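Local coordinates for putative peptide ABC-transport system periplasmic peptide-binding protein (Campylobacter jejuni, PDB 4OEV) that binds nickel(II) outside the cytoplasmic membrane, here together with oxalate, and serves as the solute-binding component of an ABC-type importer, at residues K78-A81 / D82-K85; K268-I271 / V272-L276; R437-Y440 / Y441-I445. All coordinates share one frame; numbering follows the deposited sequence.

Contact 1: K78-A81 / D82-K85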
ATOM      1  N   LYS A  78      -8.164  -2.677  30.945  1.00 67.53           N
ATOM      2  CA  LYS A  78      -7.746  -3.963  30.398  1.00 66.54           C
ATOM      3  C   LYS A  78      -8.308  -4.150  28.973  1.00 68.17           C
ATOM      4  O   LYS A  78      -9.377  -3.623  28.640  1.00 64.07           O
ATOM      5  CB  LYS A  78      -8.238  -5.121  31.262  1.00 70.80           C
ATOM      6  CG  LYS A  78      -7.782  -5.132  32.743  1.00 71.10           C
ATOM      7  CD  LYS A  78      -8.435  -6.312  33.444  1.00 80.64           C
ATOM      8  CE  LYS A  78      -8.227  -6.247  34.950  1.00 82.98           C
ATOM      9  NZ  LYS A  78      -8.959  -7.300  35.707  1.00 85.26           N
ATOM     10  N   PHE A  79      -7.595  -4.939  28.173  1.00 66.54           N
ATOM     11  CA  PHE A  79      -8.044  -5.337  26.850  1.00 66.25           C
ATOM     12  C   PHE A  79      -8.790  -6.649  27.010  1.00 61.62           C
ATOM     13  O   PHE A  79      -8.267  -7.558  27.659  1.00 62.80           O
ATOM     14  CB  PHE A  79      -6.858  -5.492  25.889  1.00 58.76           C
ATOM     15  CG  PHE A  79      -7.193  -6.242  24.637  1.00 57.05           C
ATOM     16  CD1 PHE A  79      -7.910  -5.628  23.613  1.00 55.50           C
ATOM     17  CD2 PHE A  79      -6.780  -7.551  24.471  1.00 57.07           C
ATOM     18  CE1 PHE A  79      -8.228  -6.306  22.470  1.00 54.05           C
ATOM     19  CE2 PHE A  79      -7.074  -8.229  23.317  1.00 55.61           C
ATOM     20  CZ  PHE A  79      -7.811  -7.598  22.305  1.00 54.08           C
ATOM     21  N   SER A  80     -10.002  -6.732  26.446  1.00 61.21           N
ATOM     22  CA  SER A  80     -10.863  -7.894  26.580  1.00 62.19           C
ATOM     23  C   SER A  80     -11.521  -8.340  25.279  1.00 60.53           C
ATOM     24  O   SER A  80     -11.371  -7.705  24.239  1.00 59.20           O
ATOM     25  CB  SER A  80     -11.981  -7.609  27.583  1.00 64.32           C
ATOM     26  OG  SER A  80     -12.687  -6.421  27.224  1.00 63.73           O
ATOM     27  N   ALA A  81     -12.274  -9.434  25.344  1.00 61.43           N
ATOM     28  CA  ALA A  81     -13.078  -9.849  24.196  1.00 60.21           C
ATOM     29  C   ALA A  81     -14.036  -8.755  23.780  1.00 62.82           C
ATOM     30  O   ALA A  81     -14.350  -8.647  22.574  1.00 57.92           O
ATOM     31  CB  ALA A  81     -13.854 -11.135  24.485  1.00 61.68           C
ATOM     32  N   ASP A  82     -14.456  -7.920  24.738  1.00 61.10           N
ATOM     33  CA  ASP A  82     -15.355  -6.783  24.443  1.00 60.81           C
ATOM     34  C   ASP A  82     -14.849  -5.931  23.263  1.00 58.38           C
ATOM     35  O   ASP A  82     -15.614  -5.518  22.404  1.00 57.42           O
ATOM     36  CB  ASP A  82     -15.465  -5.866  25.641  1.00 62.57           C
ATOM     37  CG  ASP A  82     -16.457  -6.365  26.678  1.00 68.58           C
ATOM     38  OD1 ASP A  82     -16.919  -7.526  26.562  1.00 68.93           O
ATOM     39  OD2 ASP A  82     -16.693  -5.607  27.642  1.00 67.27           O
ATOM     40  N   ASP A  83     -13.563  -5.634  23.300  1.00 57.61           N
ATOM     41  CA  ASP A  83     -12.895  -4.805  22.258  1.00 55.42           C
ATOM     42  C   ASP A  83     -12.868  -5.445  20.905  1.00 53.53           C
ATOM     43  O   ASP A  83     -13.010  -4.782  19.870  1.00 51.92           O
ATOM     44  CB  ASP A  83     -11.472  -4.516  22.706  1.00 55.32           C
ATOM     45  CG  ASP A  83     -11.435  -3.744  23.992  1.00 60.46           C
ATOM     46  OD1 ASP A  83     -12.091  -2.682  24.042  1.00 57.40           O
ATOM     47  OD2 ASP A  83     -10.763  -4.207  24.940  1.00 58.46           O
ATOM     48  N   VAL A  84     -12.633  -6.738  20.905  1.00 53.79           N
ATOM     49  CA  VAL A  84     -12.489  -7.473  19.692  1.00 52.22           C
ATOM     50  C   VAL A  84     -13.818  -7.521  18.948  1.00 60.29           C
ATOM     51  O   VAL A  84     -13.870  -7.335  17.738  1.00 50.19           O
ATOM     52  CB  VAL A  84     -11.967  -8.868  19.977  1.00 52.91           C
ATOM     53  CG1 VAL A  84     -11.875  -9.682  18.715  1.00 51.45           C
ATOM     54  CG2 VAL A  84     -10.598  -8.785  20.661  1.00 53.21           C
ATOM     55  N   LYS A  85     -14.908  -7.764  19.669  1.00 53.64           N
ATOM     56  CA  LYS A  85     -16.202  -7.768  19.041  1.00 53.56           C
ATOM     57  C   LYS A  85     -16.591  -6.369  18.626  1.00 57.35           C
ATOM     58  O   LYS A  85     -17.167  -6.183  17.554  1.00 51.59           O
ATOM     59  CB  LYS A  85     -17.264  -8.378  19.980  1.00 55.83           C
ATOM     60  CG  LYS A  85     -18.680  -8.278  19.471  1.00 59.17           C
ATOM     61  CD  LYS A  85     -19.625  -9.040  20.437  1.00 58.49           C
ATOM     62  CE  LYS A  85     -21.126  -8.873  20.063  1.00 59.08           C
ATOM     63  NZ  LYS A  85     -21.518  -9.630  18.852  1.00 58.00           N
TER
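Phe79 brings the CD1, CE1 and CZ atoms of its ring obliquely against the first turn of helix 81-92. Phe79 CZ meets Val84 CG2 at 3.4 Å, while Phe79 CD1 lies 3.5 Å from Asp83 OD2. The ring reaches there because CG stands anti to the backbone N (chi1 164°), and its plane runs only 12° from that of the Asp83 carboxylate. A large apolar side chain suits this buried place, where Leu50, Val71 and Met137 also touch it. Ser80 is the N-cap residue and forms a capping box with Asp83: Ser80 N gives Asp83 OD2 a nearly straight hydrogen bond of 3.0 Å (171°), using the anti side of the carboxylate. A short polar side chain fits the cap, since Ser80 OG can turn back to accept a weak bond from Asp82 N at 3.4 Å. Trp73 NE1 also donates to Asp83 OD2, and Lys140 N to Asp83 OD1; with three donors around it, this buried carboxylate is probably kept anionic. At Ala81 the backbone takes over, its O accepting from Lys85 N at 3.1 Å and weakly from Val84 N. A methyl group is small enough to nestle against Ile112 and Val118 of the neighbouring strands.

Contact 2: K268-I271 / V272-L276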
ATOM      1  N   LYS A 268      10.662  -1.315 -21.137  1.00 44.06           N
ATOM      2  CA  LYS A 268      10.760  -1.439 -19.689  1.00 42.72           C
ATOM      3  C   LYS A 268      12.153  -1.880 -19.256  1.00 46.49           C
ATOM      4  O   LYS A 268      12.632  -1.470 -18.195  1.00 49.57           O
ATOM      5  CB  LYS A 268       9.729  -2.451 -19.165  1.00 38.08           C
ATOM      6  CG  LYS A 268       8.308  -2.149 -19.549  1.00 35.74           C
ATOM      7  CD  LYS A 268       7.370  -2.961 -18.689  1.00 39.83           C
ATOM      8  CE  LYS A 268       6.122  -3.353 -19.412  1.00 40.08           C
ATOM      9  NZ  LYS A 268       5.192  -4.180 -18.509  1.00 39.30           N
ATOM     10  N   GLU A 269      12.803  -2.730 -20.046  1.00 49.17           N
ATOM     11  CA  GLU A 269      14.152  -3.174 -19.669  1.00 54.34           C
ATOM     12  C   GLU A 269      15.091  -1.981 -19.548  1.00 55.50           C
ATOM     13  O   GLU A 269      15.871  -1.891 -18.604  1.00 53.55           O
ATOM     14  CB  GLU A 269      14.722  -4.169 -20.679  1.00 60.48           C
ATOM     15  CG  GLU A 269      14.136  -5.556 -20.605  1.00 65.19           C
ATOM     16  CD  GLU A 269      14.513  -6.284 -19.319  1.00 70.04           C
ATOM     17  OE1 GLU A 269      15.585  -5.977 -18.738  1.00 73.36           O
ATOM     18  OE2 GLU A 269      13.733  -7.168 -18.885  1.00 69.65           O
ATOM     19  N   SER A 270      14.983  -1.042 -20.484  1.00 57.52           N
ATOM     20  CA  SER A 270      15.838   0.130 -20.459  1.00 61.41           C
ATOM     21  C   SER A 270      15.602   1.032 -19.241  1.00 60.13           C
ATOM     22  O   SER A 270      16.545   1.622 -18.709  1.00 60.23           O
ATOM     23  CB  SER A 270      15.656   0.933 -21.750  1.00 66.01           C
ATOM     24  OG  SER A 270      16.217   2.226 -21.616  1.00 70.02           O
ATOM     25  N   ILE A 271      14.352   1.138 -18.803  1.00 58.18           N
ATOM     26  CA  ILE A 271      14.002   1.952 -17.642  1.00 57.69           C
ATOM     27  C   ILE A 271      14.632   1.439 -16.353  1.00 62.48           C
ATOM     28  O   ILE A 271      15.226   2.197 -15.574  1.00 66.13           O
ATOM     29  CB  ILE A 271      12.475   1.991 -17.466  1.00 54.68           C
ATOM     30  CG1 ILE A 271      11.849   2.983 -18.436  1.00 53.23           C
ATOM     31  CG2 ILE A 271      12.082   2.340 -16.023  1.00 54.95           C
ATOM     32  CD1 ILE A 271      10.343   2.919 -18.369  1.00 50.76           C
ATOM     33  N   VAL A 272      14.483   0.146 -16.114  1.00 58.99           N
ATOM     34  CA  VAL A 272      15.022  -0.444 -14.911  1.00 57.50           C
ATOM     35  C   VAL A 272      16.537  -0.410 -14.918  1.00 61.45           C
ATOM     36  O   VAL A 272      17.176  -0.108 -13.901  1.00 63.61           O
ATOM     37  CB  VAL A 272      14.534  -1.886 -14.752  1.00 54.52           C
ATOM     38  CG1 VAL A 272      15.313  -2.588 -13.649  1.00 56.40           C
ATOM     39  CG2 VAL A 272      13.074  -1.872 -14.460  1.00 47.33           C
ATOM     40  N   LYS A 273      17.116  -0.730 -16.069  1.00 62.47           N
ATOM     41  CA  LYS A 273      18.555  -0.697 -16.220  1.00 64.77           C
ATOM     42  C   LYS A 273      19.080   0.703 -15.945  1.00 63.29           C
ATOM     43  O   LYS A 273      20.009   0.883 -15.151  1.00 64.78           O
ATOM     44  CB  LYS A 273      18.966  -1.150 -17.619  1.00 70.08           C
ATOM     45  CG  LYS A 273      20.451  -1.039 -17.903  1.00 77.54           C
ATOM     46  CD  LYS A 273      20.753  -1.416 -19.366  1.00 83.39           C
ATOM     47  CE  LYS A 273      20.012  -0.480 -20.353  1.00 85.05           C
ATOM     48  NZ  LYS A 273      19.828  -0.987 -21.758  1.00 86.56           N
ATOM     49  N   ASN A 274      18.482   1.700 -16.590  1.00 59.58           N
ATOM     50  CA  ASN A 274      19.080   3.027 -16.605  1.00 62.46           C
ATOM     51  C   ASN A 274      18.586   3.991 -15.536  1.00 59.25           C
ATOM     52  O   ASN A 274      19.395   4.621 -14.855  1.00 61.41           O
ATOM     53  CB  ASN A 274      18.913   3.628 -17.993  1.00 64.76           C
ATOM     54  CG  ASN A 274      19.604   2.787 -19.060  1.00 67.54           C
ATOM     55  OD1 ASN A 274      20.766   2.388 -18.887  1.00 70.75           O
ATOM     56  ND2 ASN A 274      18.893   2.491 -20.149  1.00 66.29           N
ATOM     57  N   LEU A 275      17.279   4.138 -15.386  1.00 50.45           N
ATOM     58  CA  LEU A 275      16.779   5.082 -14.397  1.00 51.77           C
ATOM     59  C   LEU A 275      16.930   4.565 -12.969  1.00 54.81           C
ATOM     60  O   LEU A 275      17.366   5.300 -12.056  1.00 56.67           O
ATOM     61  CB  LEU A 275      15.311   5.406 -14.660  1.00 50.61           C
ATOM     62  CG  LEU A 275      14.609   6.288 -13.638  1.00 47.27           C
ATOM     63  CD1 LEU A 275      15.302   7.653 -13.537  1.00 48.01           C
ATOM     64  CD2 LEU A 275      13.164   6.424 -14.062  1.00 46.94           C
ATOM     65  N   LEU A 276      16.615   3.288 -12.797  1.00 53.99           N
ATOM     66  CA  LEU A 276      16.441   2.732 -11.468  1.00 55.61           C
ATOM     67  C   LEU A 276      17.652   2.009 -10.989  1.00 59.91           C
ATOM     68  O   LEU A 276      17.643   1.483  -9.875  1.00 58.21           O
ATOM     69  CB  LEU A 276      15.255   1.792 -11.435  1.00 51.91           C
ATOM     70  CG  LEU A 276      13.995   2.625 -11.283  1.00 52.31           C
ATOM     71  CD1 LEU A 276      12.795   1.814 -11.647  1.00 50.44           C
ATOM     72  CD2 LEU A 276      13.920   3.104  -9.843  1.00 54.17           C
TER
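Val272 N closes the first helical turn on Lys268 O at 3.2 Å, and one of the valine methyls, CG2, comes to 3.8 Å from the same Lys268 O. The branched side chain suits this buried side, where it meets Val282 and Ala458 of two strands. Lys273 N bonds to Glu269 O at 3.1 Å; lysine and glutamate both belong on the exposed side of the helix. Asn274 is tied to Ser270 twice. Its backbone N donates to Ser270 O at 2.9 Å, and its ND2 gives a weak, bent bond to Ser270 OG (3.1 Å, 132°). The amide can fold back over the preceding turn because CG lies beside the backbone N (chi1 -61°), and the short serine hydroxyl sits just one turn earlier. Leu275 and Leu276 then share one acceptor: Ile271 O takes Leu275 N at 2.8 Å and Leu276 N at 3.3 Å. Leu276 is buried with Ile271, both against helix 342-357, an apolar side fit for leucine and isoleucine. The i to i+5 bond from Leu276 N closes a pi-turn round Ile271 O, next to the alpha-helical i to i+4 bond from Leu275 N, in the last part of the short helix 268-274.

Contact 3: R437-Y440 / Y441-I445; sequences RKKY and YKDFI
Phe444 N donates to Tyr440 O in a short hydrogen bond of 2.8 Å, one of a regular i to i+4 series; Tyr441 N to Arg437 O, at 2.9 Å, is another. On this framework three side-chain pairs are built. Arg437 and Tyr441, one turn apart, run side by side in the same direction. A bend at chi3 of Arg437 brings its NH2 to the edge of the tyrosine ring, in the ring plane and 2.9 Å from Tyr441 OH, with guanidinium and ring turned 58° against each other. The long arginine suits this buried site because its reach lets NH1 make a salt bridge to Asp389 and NE donate to Ala428 O, which together should fix the rotation of the group. The Tyr441 ring also lies close to its own helix, its CD2 3.1 Å from Arg437 O. On the exposed side, Lys439 leaves the helix with CG anti to the backbone N and then bends at chi4 (-50°), returning its NZ to Asp443 OD2 in a salt bridge of 3.0 Å. The same carboxylate oxygen, Asp443 OD2, sits at the edge of the Tyr440 ring, 3.9 Å from Tyr440 CD1. Tyr440, Tyr441 and Phe444 all reach helix 419-429, at Lys427, Ala428 and Leu425. Lys439 and Asp443 lie toward solvent while Tyr441 and Phe444 are buried, with Tyr440 at the border, as in an amphipathic alpha-helix, here laid against the preceding helix 419-429.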
ATOM      1  N   ARG A 437      -7.050 -21.292  -4.972  1.00 49.62           N
ATOM      2  CA  ARG A 437      -6.756 -19.858  -4.907  1.00 48.45           C
ATOM      3  C   ARG A 437      -5.761 -19.472  -5.998  1.00 45.93           C
ATOM      4  O   ARG A 437      -5.955 -18.499  -6.723  1.00 42.34           O
ATOM      5  CB  ARG A 437      -6.162 -19.466  -3.541  1.00 48.84           C
ATOM      6  CG  ARG A 437      -7.135 -19.399  -2.365  1.00 48.01           C
ATOM      7  CD  ARG A 437      -6.593 -18.496  -1.252  1.00 46.04           C
ATOM      8  NE  ARG A 437      -6.959 -17.079  -1.456  1.00 41.75           N
ATOM      9  CZ  ARG A 437      -6.503 -16.062  -0.713  1.00 39.55           C
ATOM     10  NH1 ARG A 437      -5.664 -16.298   0.293  1.00 41.15           N
ATOM     11  NH2 ARG A 437      -6.893 -14.813  -0.958  1.00 39.94           N
ATOM     12  N   LYS A 438      -4.711 -20.276  -6.141  1.00 45.86           N
ATOM     13  CA  LYS A 438      -3.700 -19.965  -7.129  1.00 45.76           C
ATOM     14  C   LYS A 438      -4.305 -19.989  -8.534  1.00 45.77           C
ATOM     15  O   LYS A 438      -3.974 -19.147  -9.359  1.00 43.62           O
ATOM     16  CB  LYS A 438      -2.546 -20.932  -7.007  1.00 47.94           C
ATOM     17  CG  LYS A 438      -1.779 -20.724  -5.732  1.00 46.06           C
ATOM     18  CD  LYS A 438      -0.507 -21.515  -5.742  1.00 48.13           C
ATOM     19  CE  LYS A 438       0.238 -21.292  -4.466  1.00 47.40           C
ATOM     20  NZ  LYS A 438       1.335 -22.291  -4.311  1.00 53.26           N
ATOM     21  N   LYS A 439      -5.229 -20.917  -8.768  1.00 46.97           N
ATOM     22  CA  LYS A 439      -5.904 -21.032 -10.062  1.00 44.80           C
ATOM     23  C   LYS A 439      -6.666 -19.762 -10.404  1.00 41.59           C
ATOM     24  O   LYS A 439      -6.571 -19.258 -11.519  1.00 42.03           O
ATOM     25  CB  LYS A 439      -6.858 -22.218 -10.072  1.00 46.80           C
ATOM     26  CG  LYS A 439      -7.568 -22.439 -11.388  1.00 48.27           C
ATOM     27  CD  LYS A 439      -8.888 -23.217 -11.164  1.00 50.55           C
ATOM     28  CE  LYS A 439      -9.819 -23.175 -12.404  1.00 60.27           C
ATOM     29  NZ  LYS A 439     -10.086 -21.808 -13.004  1.00 56.55           N
ATOM     30  N   TYR A 440      -7.425 -19.255  -9.452  1.00 41.19           N
ATOM     31  CA  TYR A 440      -8.217 -18.052  -9.650  1.00 41.71           C
ATOM     32  C   TYR A 440      -7.334 -16.800  -9.820  1.00 38.66           C
ATOM     33  O   TYR A 440      -7.625 -15.904 -10.639  1.00 35.83           O
ATOM     34  CB  TYR A 440      -9.168 -17.912  -8.481  1.00 43.16           C
ATOM     35  CG  TYR A 440     -10.195 -19.038  -8.431  1.00 47.40           C
ATOM     36  CD1 TYR A 440     -10.766 -19.551  -9.603  1.00 50.21           C
ATOM     37  CD2 TYR A 440     -10.590 -19.580  -7.223  1.00 47.67           C
ATOM     38  CE1 TYR A 440     -11.735 -20.575  -9.556  1.00 51.68           C
ATOM     39  CE2 TYR A 440     -11.541 -20.607  -7.164  1.00 51.22           C
ATOM     40  CZ  TYR A 440     -12.106 -21.087  -8.324  1.00 53.78           C
ATOM     41  OH  TYR A 440     -13.031 -22.091  -8.234  1.00 58.41           O
ATOM     42  N   TYR A 441      -6.251 -16.736  -9.047  1.00 36.58           N
ATOM     43  CA  TYR A 441      -5.294 -15.636  -9.225  1.00 33.77           C
ATOM     44  C   TYR A 441      -4.661 -15.762 -10.600  1.00 34.62           C
ATOM     45  O   TYR A 441      -4.432 -14.760 -11.244  1.00 34.43           O
ATOM     46  CB  TYR A 441      -4.226 -15.642  -8.096  1.00 36.04           C
ATOM     47  CG  TYR A 441      -4.835 -15.094  -6.851  1.00 35.69           C
ATOM     48  CD1 TYR A 441      -5.483 -13.867  -6.892  1.00 36.52           C
ATOM     49  CD2 TYR A 441      -4.875 -15.831  -5.667  1.00 36.87           C
ATOM     50  CE1 TYR A 441      -6.097 -13.355  -5.797  1.00 36.20           C
ATOM     51  CE2 TYR A 441      -5.501 -15.328  -4.556  1.00 35.67           C
ATOM     52  CZ  TYR A 441      -6.098 -14.077  -4.627  1.00 35.55           C
ATOM     53  OH  TYR A 441      -6.730 -13.526  -3.557  1.00 34.36           O
ATOM     54  N   LYS A 442      -4.442 -16.992 -11.103  1.00 38.19           N
ATOM     55  CA  LYS A 442      -3.975 -17.088 -12.487  1.00 39.61           C
ATOM     56  C   LYS A 442      -5.011 -16.524 -13.475  1.00 39.09           C
ATOM     57  O   LYS A 442      -4.657 -15.748 -14.375  1.00 37.58           O
ATOM     58  CB  LYS A 442      -3.625 -18.532 -12.846  1.00 41.31           C
ATOM     59  CG  LYS A 442      -3.150 -18.704 -14.287  1.00 43.80           C
ATOM     60  CD  LYS A 442      -3.174 -20.171 -14.693  1.00 48.43           C
ATOM     61  CE  LYS A 442      -2.343 -20.450 -15.933  1.00 49.69           C
ATOM     62  NZ  LYS A 442      -3.002 -19.994 -17.210  1.00 51.14           N
ATOM     63  N   ASP A 443      -6.295 -16.835 -13.281  1.00 39.25           N
ATOM     64  CA  ASP A 443      -7.365 -16.248 -14.103  1.00 37.76           C
ATOM     65  C   ASP A 443      -7.328 -14.712 -14.039  1.00 37.93           C
ATOM     66  O   ASP A 443      -7.424 -14.013 -15.049  1.00 37.37           O
ATOM     67  CB  ASP A 443      -8.745 -16.740 -13.632  1.00 38.04           C
ATOM     68  CG  ASP A 443      -8.987 -18.205 -13.957  1.00 43.81           C
ATOM     69  OD1 ASP A 443      -8.320 -18.731 -14.862  1.00 46.23           O
ATOM     70  OD2 ASP A 443      -9.841 -18.843 -13.292  1.00 47.04           O
ATOM     71  N   PHE A 444      -7.160 -14.198 -12.835  1.00 33.69           N
ATOM     72  CA  PHE A 444      -7.062 -12.786 -12.625  1.00 31.25           C
ATOM     73  C   PHE A 444      -5.893 -12.143 -13.427  1.00 36.25           C
ATOM     74  O   PHE A 444      -6.080 -11.143 -14.162  1.00 35.77           O
ATOM     75  CB  PHE A 444      -6.910 -12.544 -11.115  1.00 30.17           C
ATOM     76  CG  PHE A 444      -6.422 -11.152 -10.764  1.00 30.07           C
ATOM     77  CD1 PHE A 444      -7.180 -10.055 -11.075  1.00 28.79           C
ATOM     78  CD2 PHE A 444      -5.215 -10.963 -10.111  1.00 32.40           C
ATOM     79  CE1 PHE A 444      -6.765  -8.780 -10.759  1.00 30.20           C
ATOM     80  CE2 PHE A 444      -4.783  -9.697  -9.790  1.00 31.28           C
ATOM     81  CZ  PHE A 444      -5.552  -8.591 -10.114  1.00 32.29           C
ATOM     82  N   ILE A 445      -4.703 -12.718 -13.263  1.00 35.73           N
ATOM     83  CA  ILE A 445      -3.488 -12.294 -13.960  1.00 36.08           C
ATOM     84  C   ILE A 445      -3.673 -12.359 -15.497  1.00 38.04           C
ATOM     85  O   ILE A 445      -3.283 -11.439 -16.231  1.00 32.71           O
ATOM     86  CB  ILE A 445      -2.285 -13.205 -13.541  1.00 37.36           C
ATOM     87  CG1 ILE A 445      -1.906 -12.928 -12.077  1.00 38.09           C
ATOM     88  CG2 ILE A 445      -1.069 -12.991 -14.425  1.00 36.37           C
ATOM     89  CD1 ILE A 445      -0.940 -13.939 -11.497  1.00 39.09           C
TER

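How the contacts relate
From the N terminus the three contacts follow in series, and since each joins consecutive residues, none closes a loop and none nests in or crosses another. Contact 1 lies where the chain leaves the loop after strand 62-67 and enters helix 81-92, which rests on the antiparallel sheet containing strands 107-114 and 117-122. Contact 2 runs along helix 268-274, which packs on helix 342-357 and on strands 280-282 and 454-467. Contact 3 follows within helix 434-450, beside helix 419-429. Contacts 1 and 2 stand on opposite sides of the chain's centre, their centres 50 Å apart; the nearest atoms of contacts 2 and 3 are about 11 Å apart.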